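Local coordinates for PhiRv1 phage protein (Mycobacterium tuberculosis, PDB 6LG3), which is a bacterial toxin, probably the EST12 that activates a RACK1–NLRP3–gasdermin D pyroptosis and interleukin-1 beta immune pathway, at residues 12-17 against 31-36; 16-19 against 23-26. All blocks are in the same frame, centred on the assembly; numbering follows the deposited sequence.

Overall arrangement
Helix 4-22 and helix 26-39 form a helical hairpin, and the two contacts sample it at different depths. Contact 1 joins the helices midway, with its centre about 7 Å from the centre of the chain. It is buried and wholly apolar, carried by methyl groups of A14, V15 and L33. Contact 2 lies at the turn, its centre about 13 Å from that of the chain, and is a surface contact in which a backbone hydrogen bond and a water accompany packing of cysteine sulfurs. Both draw on helix 4-22, sharing Q16 and V17, and their centres are about 8 Å apart. V15 bridges them: its CG1 lies 4.0 Å from P26 O.

Contact 1 of 2, residues 12-17 against 31-36; sequences ELAVQV and EALESF
L33 reaches from helix 26-39 to the backbone of helix 4-22 with a single methyl, CD1, which touches both A14 and V15. Its nearest partner is V15 CG2, 3.7 Å from L33 CD1; V15 N is 4.0 Å from the same methyl, and A14 CB is also 4.0 Å from L33 CD1, at roughly a right angle to the approach of V15 CG2. The extended L33 side chain (chi1 -70°, chi2 170°) carries CD1 across the gap between the helices. V15 meets it with the matching branch: at chi1 173° its CG2 stands beside the backbone N, which explains why the leucine methyl touches both atoms together. The two side chains cross obliquely, and no hydrogen bond links the segments.

This close part is small. Only 103 Å² is buried in all, and the nearest CA atoms, those of V15 and L33, remain 7.8 Å apart, so one leucine spans most of the separation. Away from CD1 the fit slackens: L33 CD2 is 4.5 Å from A14 CB, and V15, partly exposed, marks the side nearer solvent, whereas A14 and L33 are buried.

The contact joins the arms of a helical hairpin against an antiparallel sheet. A14 also packs on L53 of strand 50-55 and V61 of strand 58-64, and L33 on L60 of the latter, so both helices rest on strand 58-64, while V15 turns instead to P26, A29 and V30 of helix 26-39.

Contact 2 of 2, residues 16-19 against 23-26; sequences QVVC and GCSP
With chi1 at -70°, C19 sets its SG anti to its own carbonyl carbon and aims it at the turn that follows the helix; C24, at chi1 70°, folds its SG between its backbone N and carbonyl carbon, which brings it back against helix 4-22. The sulfurs end 4.3 Å apart, C19 SG to C24 SG, far beyond disulfide bonding distance, so they meet as packed side chains. C19 SG nestles against the backbone of the turn: it is 3.6 Å from C24 O and equally far from P26 N, while the proline ring reaches it through CD. C24 SG in turn rests on the flank of the helix, 4.0 Å from V18 CG1.

Here the first helix of the hairpin ends and the second begins within a few residues. G23 is the first residue to leave helical geometry, with positive phi, and its N still donates to C19 O at 2.8 Å in an i to i+4 bond. That bond is bent, 136° at the hydrogen, and the donor is tilted from the carbonyl plane. T22 OG1 hydrogen-bonds to both V18 O and C24 N, linking the last turn of the helix to the loop. S25 is the N-cap of helix 26-39, its OG making a weak hydrogen bond to A28 N, and P26 occupies the first turn.

A water joins the two sides of the turn, donating to C24 O at 2.6 Å and, weakly, to C19 O at 3.4 Å, so that C19 O accepts from both G23 N and solvent. A29 of helix 26-39 packs against V18, C19 and C24, while V18 also touches L60 of strand 58-64.

Contact 1 of 2, residues 12-17 against 31-36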
ATOM      1  N   GLU A  12      -0.406  -4.385   2.894  1.00 29.91           N
ATOM      2  CA  GLU A  12       0.122  -5.729   2.671  1.00 30.59           C
ATOM      3  C   GLU A  12       0.632  -5.892   1.242  1.00 31.10           C
ATOM      4  O   GLU A  12       1.720  -6.453   1.018  1.00 29.98           O
ATOM      5  CB  GLU A  12      -0.946  -6.770   3.003  1.00 37.57           C
ATOM      6  CG  GLU A  12      -1.397  -6.713   4.462  1.00 56.23           C
ATOM      7  CD  GLU A  12      -2.558  -7.654   4.773  1.00 75.26           C
ATOM      8  OE1 GLU A  12      -3.197  -7.480   5.837  1.00 72.74           O
ATOM      9  OE2 GLU A  12      -2.832  -8.565   3.959  1.00 85.05           O
ATOM     10  N   LEU A  13      -0.126  -5.381   0.262  1.00 30.44           N
ATOM     11  CA  LEU A  13       0.337  -5.393  -1.124  1.00 30.70           C
ATOM     12  C   LEU A  13       1.642  -4.609  -1.290  1.00 27.48           C
ATOM     13  O   LEU A  13       2.504  -4.990  -2.094  1.00 31.07           O
ATOM     14  CB  LEU A  13      -0.739  -4.816  -2.043  1.00 25.55           C
ATOM     15  CG  LEU A  13      -2.093  -5.528  -2.092  1.00 33.95           C
ATOM     16  CD1 LEU A  13      -3.023  -4.754  -3.012  1.00 33.70           C
ATOM     17  CD2 LEU A  13      -1.914  -6.945  -2.587  1.00 38.47           C
ATOM     18  N   ALA A  14       1.794  -3.495  -0.565  1.00 28.78           N
ATOM     19  CA  ALA A  14       3.035  -2.728  -0.671  1.00 29.57           C
ATOM     20  C   ALA A  14       4.217  -3.499  -0.102  1.00 30.01           C
ATOM     21  O   ALA A  14       5.306  -3.495  -0.692  1.00 32.25           O
ATOM     22  CB  ALA A  14       2.889  -1.380   0.028  1.00 32.59           C
ATOM     23  N   VAL A  15       4.023  -4.169   1.039  1.00 30.57           N
ATOM     24  CA  VAL A  15       5.077  -5.024   1.587  1.00 31.53           C
ATOM     25  C   VAL A  15       5.487  -6.077   0.565  1.00 33.31           C
ATOM     26  O   VAL A  15       6.683  -6.334   0.366  1.00 34.57           O
ATOM     27  CB  VAL A  15       4.614  -5.660   2.911  1.00 33.17           C
ATOM     28  CG1 VAL A  15       5.620  -6.693   3.405  1.00 34.39           C
ATOM     29  CG2 VAL A  15       4.385  -4.588   3.963  1.00 28.22           C
ATOM     30  N   GLN A  16       4.503  -6.691  -0.114  1.00 30.73           N
ATOM     31  CA  GLN A  16       4.822  -7.668  -1.157  1.00 31.40           C
ATOM     32  C   GLN A  16       5.633  -7.041  -2.285  1.00 31.29           C
ATOM     33  O   GLN A  16       6.572  -7.662  -2.805  1.00 30.27           O
ATOM     34  CB  GLN A  16       3.541  -8.292  -1.723  1.00 31.26           C
ATOM     35  CG  GLN A  16       2.779  -9.147  -0.742  1.00 43.49           C
ATOM     36  CD  GLN A  16       1.512  -9.731  -1.357  1.00 60.37           C
ATOM     37  OE1 GLN A  16       0.434  -9.676  -0.761  1.00 64.79           O
ATOM     38  NE2 GLN A  16       1.640 -10.291  -2.556  1.00 60.51           N
ATOM     39  N   VAL A  17       5.273  -5.823  -2.697  1.00 34.76           N
ATOM     40  CA  VAL A  17       6.000  -5.159  -3.776  1.00 35.26           C
ATOM     41  C   VAL A  17       7.442  -4.900  -3.361  1.00 30.05           C
ATOM     42  O   VAL A  17       8.384  -5.135  -4.130  1.00 32.52           O
ATOM     43  CB  VAL A  17       5.293  -3.851  -4.183  1.00 38.21           C
ATOM     44  CG1 VAL A  17       6.190  -3.032  -5.123  1.00 36.65           C
ATOM     45  CG2 VAL A  17       3.950  -4.147  -4.836  1.00 35.90           C
ATOM     46  N   GLU A  31       9.668  -2.073   7.931  1.00 34.91           N
ATOM     47  CA  GLU A  31      10.516  -1.015   8.488  1.00 41.00           C
ATOM     48  C   GLU A  31      10.710   0.132   7.497  1.00 36.33           C
ATOM     49  O   GLU A  31      10.640   1.312   7.872  1.00 33.58           O
ATOM     50  CB  GLU A  31      11.870  -1.597   8.903  1.00 39.30           C
ATOM     51  CG  GLU A  31      12.536  -0.911  10.071  1.00 53.07           C
ATOM     52  CD  GLU A  31      13.848  -1.584  10.467  1.00 66.24           C
ATOM     53  OE1 GLU A  31      14.793  -1.595   9.642  1.00 65.67           O
ATOM     54  OE2 GLU A  31      13.931  -2.110  11.597  1.00 69.05           O
ATOM     55  N   ALA A  32      10.959  -0.191   6.222  1.00 33.52           N
ATOM     56  CA  ALA A  32      11.164   0.868   5.233  1.00 33.85           C
ATOM     57  C   ALA A  32       9.888   1.683   5.014  1.00 31.98           C
ATOM     58  O   ALA A  32       9.933   2.925   4.922  1.00 34.16           O
ATOM     59  CB  ALA A  32      11.653   0.266   3.917  1.00 31.28           C
ATOM     60  N   LEU A  33       8.742   1.006   4.934  1.00 30.92           N
ATOM     61  CA  LEU A  33       7.485   1.729   4.776  1.00 32.00           C
ATOM     62  C   LEU A  33       7.211   2.621   5.979  1.00 31.40           C
ATOM     63  O   LEU A  33       6.731   3.752   5.828  1.00 28.48           O
ATOM     64  CB  LEU A  33       6.336   0.745   4.556  1.00 26.83           C
ATOM     65  CG  LEU A  33       6.374   0.026   3.197  1.00 30.17           C
ATOM     66  CD1 LEU A  33       5.351  -1.093   3.152  1.00 28.92           C
ATOM     67  CD2 LEU A  33       6.134   0.995   2.050  1.00 36.96           C
ATOM     68  N   GLU A  34       7.508   2.126   7.184  1.00 27.55           N
ATOM     69  CA  GLU A  34       7.342   2.941   8.382  1.00 32.82           C
ATOM     70  C   GLU A  34       8.244   4.171   8.346  1.00 34.16           C
ATOM     71  O   GLU A  34       7.856   5.244   8.834  1.00 30.74           O
ATOM     72  CB  GLU A  34       7.623   2.092   9.623  1.00 33.21           C
ATOM     73  CG  GLU A  34       7.602   2.846  10.942  1.00 41.51           C
ATOM     74  CD  GLU A  34       6.218   3.329  11.329  1.00 48.74           C
ATOM     75  OE1 GLU A  34       6.118   4.118  12.294  1.00 51.00           O
ATOM     76  OE2 GLU A  34       5.231   2.919  10.678  1.00 51.51           O
ATOM     77  N   SER A  35       9.442   4.046   7.761  1.00 36.64           N
ATOM     78  CA  SER A  35      10.304   5.214   7.596  1.00 37.81           C
ATOM     79  C   SER A  35       9.654   6.258   6.689  1.00 25.77           C
ATOM     80  O   SER A  35       9.712   7.472   6.967  1.00 27.52           O
ATOM     81  CB  SER A  35      11.659   4.783   7.035  1.00 41.17           C
ATOM     82  OG  SER A  35      12.579   5.851   7.065  1.00 47.33           O
ATOM     83  N   PHE A  36       9.019   5.801   5.599  1.00 27.33           N
ATOM     84  CA  PHE A  36       8.279   6.738   4.754  1.00 31.34           C
ATOM     85  C   PHE A  36       7.118   7.383   5.509  1.00 34.14           C
ATOM     86  O   PHE A  36       6.829   8.573   5.322  1.00 34.13           O
ATOM     87  CB  PHE A  36       7.757   6.033   3.512  1.00 29.50           C
ATOM     88  CG  PHE A  36       8.812   5.719   2.499  1.00 33.30           C
ATOM     89  CD1 PHE A  36       9.489   6.740   1.844  1.00 36.50           C
ATOM     90  CD2 PHE A  36       9.099   4.401   2.170  1.00 34.90           C
ATOM     91  CE1 PHE A  36      10.455   6.449   0.899  1.00 40.55           C
ATOM     92  CE2 PHE A  36      10.059   4.104   1.217  1.00 40.03           C
ATOM     93  CZ  PHE A  36      10.735   5.132   0.584  1.00 42.05           C
TER

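Contact 2 of 2, residues 16-19 against 23-26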
ATOM      1  N   GLN A  16       4.503  -6.691  -0.114  1.00 30.73           N
ATOM      2  CA  GLN A  16       4.822  -7.668  -1.157  1.00 31.40           C
ATOM      3  C   GLN A  16       5.633  -7.041  -2.285  1.00 31.29           C
ATOM      4  O   GLN A  16       6.572  -7.662  -2.805  1.00 30.27           O
ATOM      5  CB  GLN A  16       3.541  -8.292  -1.723  1.00 31.26           C
ATOM      6  CG  GLN A  16       2.779  -9.147  -0.742  1.00 43.49           C
ATOM      7  CD  GLN A  16       1.512  -9.731  -1.357  1.00 60.37           C
ATOM      8  OE1 GLN A  16       0.434  -9.676  -0.761  1.00 64.79           O
ATOM      9  NE2 GLN A  16       1.640 -10.291  -2.556  1.00 60.51           N
ATOM     10  N   VAL A  17       5.273  -5.823  -2.697  1.00 34.76           N
ATOM     11  CA  VAL A  17       6.000  -5.159  -3.776  1.00 35.26           C
ATOM     12  C   VAL A  17       7.442  -4.900  -3.361  1.00 30.05           C
ATOM     13  O   VAL A  17       8.384  -5.135  -4.130  1.00 32.52           O
ATOM     14  CB  VAL A  17       5.293  -3.851  -4.183  1.00 38.21           C
ATOM     15  CG1 VAL A  17       6.190  -3.032  -5.123  1.00 36.65           C
ATOM     16  CG2 VAL A  17       3.950  -4.147  -4.836  1.00 35.90           C
ATOM     17  N   VAL A  18       7.636  -4.399  -2.138  1.00 26.10           N
ATOM     18  CA  VAL A  18       8.988  -4.078  -1.690  1.00 32.11           C
ATOM     19  C   VAL A  18       9.826  -5.344  -1.613  1.00 35.66           C
ATOM     20  O   VAL A  18      10.996  -5.358  -2.024  1.00 31.94           O
ATOM     21  CB  VAL A  18       8.954  -3.338  -0.340  1.00 28.09           C
ATOM     22  CG1 VAL A  18      10.381  -3.079   0.166  1.00 27.59           C
ATOM     23  CG2 VAL A  18       8.198  -2.020  -0.474  1.00 30.91           C
ATOM     24  N   CYS A  19       9.236  -6.432  -1.097  1.00 32.54           N
ATOM     25  CA  CYS A  19       9.963  -7.696  -1.013  1.00 32.10           C
ATOM     26  C   CYS A  19      10.344  -8.193  -2.395  1.00 34.54           C
ATOM     27  O   CYS A  19      11.466  -8.670  -2.610  1.00 34.67           O
ATOM     28  CB  CYS A  19       9.123  -8.746  -0.291  1.00 36.22           C
ATOM     29  SG  CYS A  19       8.903  -8.457   1.476  1.00 37.38           S
ATOM     30  N   GLY A  23      14.248  -8.215  -2.697  1.00 37.84           N
ATOM     31  CA  GLY A  23      14.699  -9.456  -2.093  1.00 36.65           C
ATOM     32  C   GLY A  23      14.737  -9.460  -0.581  1.00 35.75           C
ATOM     33  O   GLY A  23      15.219 -10.431   0.005  1.00 34.89           O
ATOM     34  N   CYS A  24      14.247  -8.410   0.073  1.00 36.21           N
ATOM     35  CA  CYS A  24      14.283  -8.314   1.525  1.00 35.39           C
ATOM     36  C   CYS A  24      13.155  -9.139   2.152  1.00 35.48           C
ATOM     37  O   CYS A  24      12.292  -9.685   1.468  1.00 32.65           O
ATOM     38  CB  CYS A  24      14.173  -6.854   1.967  1.00 32.33           C
ATOM     39  SG  CYS A  24      12.531  -6.138   1.692  1.00 35.73           S
ATOM     40  N   SER A  25      13.174  -9.219   3.481  1.00 35.61           N
ATOM     41  CA  SER A  25      12.139  -9.916   4.226  1.00 39.07           C
ATOM     42  C   SER A  25      10.945  -9.002   4.469  1.00 37.63           C
ATOM     43  O   SER A  25      11.051  -7.778   4.342  1.00 32.96           O
ATOM     44  CB  SER A  25      12.690 -10.402   5.563  1.00 45.84           C
ATOM     45  OG  SER A  25      12.953  -9.302   6.418  1.00 42.34           O
ATOM     46  N   PRO A  26       9.786  -9.573   4.815  1.00 38.32           N
ATOM     47  CA  PRO A  26       8.624  -8.719   5.129  1.00 40.07           C
ATOM     48  C   PRO A  26       8.869  -7.743   6.273  1.00 36.61           C
ATOM     49  O   PRO A  26       8.427  -6.590   6.192  1.00 36.54           O
ATOM     50  CB  PRO A  26       7.527  -9.740   5.464  1.00 38.79           C
ATOM     51  CG  PRO A  26       7.894 -10.943   4.647  1.00 42.93           C
ATOM     52  CD  PRO A  26       9.409 -10.991   4.667  1.00 37.92           C
TER
HETATM   53  O   HOH W   1      11.603 -11.280  -0.426  1.00 40.89           O